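Local structure of uncharacterized protein (Dyadobacter fermentans, 3MFN) at residues K67-T72 against L122-D127; T72-V77 against N111-V116. The protein is of unknown function, a mainly helical member of the DUF5618 family that assembles here as a pair of subunits. All coordinates share one frame; numbering follows the deposited sequence.

Contact 1 of 2, residues K67-T72 against L122-D127; sequences KMAGHT and LVMAYD
Lys67 lies across segment 122-127 and touches it along most of its length. Its CG rests 3.3 Å from Ala125 O, and further out CE comes within 3.6 Å of Tyr126 O. With CG anti to the carbonyl carbon (chi1 -70°) and the chain extended beyond, the side chain runs past these carbonyls. A water accepts weakly from Lys67 NZ and donates weakly to Tyr126 O. The backbones also meet directly. Lys67 CA gives a CA-H...O contact to Met124 O at 3.4 Å, and Ala125 CA returns one to Lys67 O at 3.5 Å. Gly70 makes this close approach possible: a beta carbon there would clash with Met124 CB and Ala125 N. Instead, Met124 CB sits 3.9 Å from Gly70 CA. Ala125 CB packs 3.5 Å from His71 N. The two helices cross closely at Gly70 and Ala125 in a mainly helical fold, with segment axes 6.7 Å apart at 118°. An alanine in place of Lys67 would probably leave the carbonyls of Ala125 and Tyr126 less covered and break the weak water link. The selenomethionine Met124 bends at its third torsion, and its CE reaches Ala69 CB at 4.2 Å. Leu49 of helix 34-52 touches both side chains. A wider pi-type turn spans 122-126, where Asp127 N bonds to Leu122 O. Asp127 also packs on Leu122 of the second subunit.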
# COMPACT_ATOMS: atom_id res chain seq x y z
N LYS A 67 3.62 11.94 -5.16
CA LYS A 67 3.10 11.58 -6.49
C LYS A 67 4.18 11.47 -7.60
O LYS A 67 4.26 10.48 -8.33
CB LYS A 67 2.00 12.55 -6.93
CG LYS A 67 0.73 12.40 -6.13
CD LYS A 67 -0.21 13.56 -6.36
CE LYS A 67 -1.50 13.42 -5.57
NZ LYS A 67 -2.34 14.65 -5.60
N MSE A 68 5.07 12.44 -7.63
CA MSE A 68 6.15 12.54 -8.59
C MSE A 68 7.14 11.44 -8.43
O MSE A 68 7.54 10.78 -9.43
CB MSE A 68 6.87 13.94 -8.31
CG MSE A 68 7.73 14.33 -9.39
SE MSE A 68 8.64 15.99 -9.11
CE MSE A 68 7.22 17.20 -8.72
N ALA A 69 7.49 11.16 -7.16
CA ALA A 69 8.37 10.07 -6.83
C ALA A 69 7.77 8.75 -7.18
O ALA A 69 8.43 7.89 -7.72
CB ALA A 69 8.81 10.07 -5.36
N GLY A 70 6.52 8.55 -6.82
CA GLY A 70 5.88 7.33 -7.21
C GLY A 70 5.85 7.07 -8.69
O GLY A 70 6.07 5.92 -9.14
N HIS A 71 5.46 8.08 -9.45
CA HIS A 71 5.36 7.94 -10.88
C HIS A 71 6.73 7.62 -11.50
O HIS A 71 6.87 6.65 -12.32
CB HIS A 71 4.81 9.22 -11.50
CG HIS A 71 4.70 9.13 -12.97
ND1 HIS A 71 3.80 8.28 -13.58
CD2 HIS A 71 5.46 9.66 -13.96
CE1 HIS A 71 3.98 8.33 -14.89
NE2 HIS A 71 4.94 9.21 -15.14
N THR A 72 7.75 8.33 -11.03
CA THR A 72 9.09 8.14 -11.51
C THR A 72 9.61 6.72 -11.20
O THR A 72 10.17 6.01 -12.12
CB THR A 72 10.02 9.21 -10.91
OG1 THR A 72 9.53 10.48 -11.26
CG2 THR A 72 11.47 9.12 -11.46
N LEU A 122 -0.53 3.31 -7.58
CA LEU A 122 -1.82 3.75 -7.02
C LEU A 122 -1.67 4.58 -5.76
O LEU A 122 -2.11 5.76 -5.72
CB LEU A 122 -2.76 2.59 -6.77
CG LEU A 122 -3.18 1.80 -8.05
CD1 LEU A 122 -4.00 0.44 -7.73
CD2 LEU A 122 -3.94 2.70 -9.15
N VAL A 123 -1.05 4.01 -4.72
CA VAL A 123 -0.97 4.71 -3.45
C VAL A 123 -0.12 6.02 -3.49
O VAL A 123 -0.54 7.09 -2.97
CB VAL A 123 -0.44 3.75 -2.32
CG1 VAL A 123 -0.21 4.52 -1.02
CG2 VAL A 123 -1.47 2.52 -2.13
N MSE A 124 1.07 5.92 -4.06
CA MSE A 124 1.98 7.09 -4.17
C MSE A 124 1.60 7.90 -5.40
O MSE A 124 1.16 9.02 -5.29
CB MSE A 124 3.43 6.64 -4.31
CG MSE A 124 3.97 6.02 -3.07
SE MSE A 124 5.77 5.42 -3.36
CE MSE A 124 6.60 7.15 -3.22
N ALA A 125 1.74 7.34 -6.60
CA ALA A 125 1.64 8.24 -7.81
C ALA A 125 0.30 8.94 -7.97
O ALA A 125 0.23 10.09 -8.39
CB ALA A 125 2.02 7.49 -9.16
N TYR A 126 -0.76 8.20 -7.72
CA TYR A 126 -2.11 8.69 -7.86
C TYR A 126 -2.66 9.35 -6.64
O TYR A 126 -3.20 10.45 -6.75
CB TYR A 126 -3.05 7.55 -8.27
CG TYR A 126 -4.21 7.99 -9.07
CD1 TYR A 126 -4.04 8.41 -10.39
CD2 TYR A 126 -5.50 7.99 -8.53
CE1 TYR A 126 -5.14 8.79 -11.19
CE2 TYR A 126 -6.60 8.36 -9.31
CZ TYR A 126 -6.41 8.78 -10.65
OH TYR A 126 -7.48 9.14 -11.48
N ASP A 127 -2.55 8.70 -5.47
CA ASP A 127 -3.16 9.26 -4.23
C ASP A 127 -2.22 10.11 -3.41
O ASP A 127 -2.66 10.81 -2.51
CB ASP A 127 -3.65 8.16 -3.32
CG ASP A 127 -4.90 7.45 -3.88
OD1 ASP A 127 -5.35 7.83 -4.99
OD2 ASP A 127 -5.42 6.55 -3.17
O HOH W 1 -4.76 12.72 -4.78

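Contact 2 of 2, residues T72-V77 against N111-V116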
# COMPACT_ATOMS: atom_id res chain seq x y z
N THR A 72 7.75 8.33 -11.03
CA THR A 72 9.09 8.14 -11.51
C THR A 72 9.61 6.72 -11.20
O THR A 72 10.17 6.01 -12.12
CB THR A 72 10.02 9.21 -10.91
OG1 THR A 72 9.53 10.48 -11.26
CG2 THR A 72 11.47 9.12 -11.46
N ALA A 73 9.47 6.29 -9.94
CA ALA A 73 9.87 4.91 -9.57
C ALA A 73 9.13 3.85 -10.39
O ALA A 73 9.75 2.95 -10.93
CB ALA A 73 9.66 4.65 -8.07
N TYR A 74 7.82 3.95 -10.49
CA TYR A 74 7.02 3.07 -11.29
C TYR A 74 7.41 3.09 -12.78
O TYR A 74 7.53 2.01 -13.38
CB TYR A 74 5.55 3.38 -11.16
CG TYR A 74 4.65 2.39 -11.88
CD1 TYR A 74 4.59 1.07 -11.45
CD2 TYR A 74 3.85 2.77 -12.96
CE1 TYR A 74 3.77 0.17 -12.08
CE2 TYR A 74 2.99 1.88 -13.57
CZ TYR A 74 2.98 0.58 -13.13
OH TYR A 74 2.20 -0.31 -13.74
N SER A 75 7.67 4.27 -13.35
CA SER A 75 8.08 4.40 -14.75
C SER A 75 9.45 3.71 -14.94
O SER A 75 9.73 3.14 -16.00
CB SER A 75 8.16 5.89 -15.13
OG SER A 75 6.86 6.47 -15.05
N GLY A 76 10.28 3.74 -13.91
CA GLY A 76 11.55 3.00 -13.93
C GLY A 76 11.36 1.52 -14.14
O GLY A 76 11.98 0.90 -15.01
N VAL A 77 10.49 0.94 -13.32
CA VAL A 77 10.15 -0.45 -13.42
C VAL A 77 9.60 -0.76 -14.82
O VAL A 77 10.03 -1.75 -15.46
CB VAL A 77 9.12 -0.87 -12.33
CG1 VAL A 77 8.67 -2.38 -12.52
CG2 VAL A 77 9.66 -0.59 -10.98
N ASN A 111 3.32 -11.42 -8.53
CA ASN A 111 2.80 -10.85 -7.30
C ASN A 111 3.63 -9.65 -6.89
O ASN A 111 3.08 -8.65 -6.45
CB ASN A 111 2.78 -11.87 -6.15
CG ASN A 111 1.73 -12.95 -6.33
OD1 ASN A 111 0.76 -12.76 -7.03
ND2 ASN A 111 1.93 -14.08 -5.70
N THR A 112 4.96 -9.75 -7.04
CA THR A 112 5.85 -8.66 -6.73
C THR A 112 5.49 -7.41 -7.56
O THR A 112 5.45 -6.29 -7.02
CB THR A 112 7.35 -9.07 -6.94
OG1 THR A 112 7.67 -10.17 -6.09
CG2 THR A 112 8.35 -7.92 -6.67
N PHE A 113 5.27 -7.60 -8.87
CA PHE A 113 4.92 -6.48 -9.71
C PHE A 113 3.57 -5.88 -9.30
O PHE A 113 3.39 -4.64 -9.35
CB PHE A 113 4.88 -6.91 -11.22
CG PHE A 113 4.36 -5.84 -12.11
CD1 PHE A 113 5.16 -4.73 -12.40
CD2 PHE A 113 3.08 -5.86 -12.56
CE1 PHE A 113 4.68 -3.74 -13.18
CE2 PHE A 113 2.60 -4.84 -13.34
CZ PHE A 113 3.39 -3.78 -13.63
N VAL A 114 2.61 -6.72 -8.93
CA VAL A 114 1.27 -6.20 -8.58
C VAL A 114 1.38 -5.27 -7.35
O VAL A 114 0.71 -4.19 -7.27
CB VAL A 114 0.23 -7.36 -8.36
CG1 VAL A 114 -1.17 -6.79 -7.84
CG2 VAL A 114 -0.00 -8.13 -9.68
N SER A 115 2.22 -5.67 -6.42
CA SER A 115 2.49 -4.91 -5.25
C SER A 115 3.18 -3.59 -5.61
O SER A 115 2.78 -2.55 -5.11
CB SER A 115 3.32 -5.74 -4.26
OG SER A 115 3.27 -5.20 -2.97
N VAL A 116 4.20 -3.64 -6.48
CA VAL A 116 4.73 -2.40 -7.05
C VAL A 116 3.68 -1.46 -7.64
O VAL A 116 3.66 -0.25 -7.35
CB VAL A 116 5.76 -2.72 -8.09
CG1 VAL A 116 6.16 -1.48 -8.89
CG2 VAL A 116 6.97 -3.37 -7.45
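Two roughly antiparallel helix segments, with axes 11.6 Å apart at 152°, bring Tyr74 and Val77 against Phe113 and Val116. Side chains fill the space between the backbones. Both beta carbons of the valine pair point across the gap, and Val77 CG2 lies 4.2 Å from Val116 CG1. Val116 CG1 also sits at the edge of the Tyr74 ring, in its plane, 3.9 Å from Tyr74 CD1. Tyr74 CG is anti to the backbone N (chi1 -174°), which carries the ring over to the other helix. Phe113 has the same setting, and the two aromatic side chains cross at about a right angle. Tyr74 CE1 is 4.2 Å from Phe113 CE1, and Tyr74 OH is 3.7 Å from Phe113 CZ. Val77 CG1, on the same helix as Tyr74, lies at the Phe113 ring edge, 4.2 Å from Phe113 CD1. Outside the segments, His121 meets the Tyr74 ring, Ala142 and Ile145 of helix 132-153 touch Val77, and Val95 and Leu102 of helix 95-103 touch Phe113. All four side chains are buried. The contact between the two segments is made by carbon surfaces and one tyrosine oxygen, so it probably rests on shape and exclusion of water rather than on polar pairing.

In the fold
Both contacts join helix 63-85 to helix 107-126, and Thr72 belongs to both segments on the first helix. The centres of the two contacts are 11 Å apart. The centre of contact 2 lies about 3 Å from the centre of the chain, and that of contact 1 about 10 Å from it. The backbones meet in contact 1, while side chains span the wider gap in contact 2. An acetate ion, probably from the crystallisation liquor, is modelled about 2 Å (nearest atoms) from the side chain of Tyr74 in contact 2. This is too close for an ordinary contact, so its placing is doubtful. No active site is known. Both contacts also reach the second subunit, through segments 122-127 and 111-116.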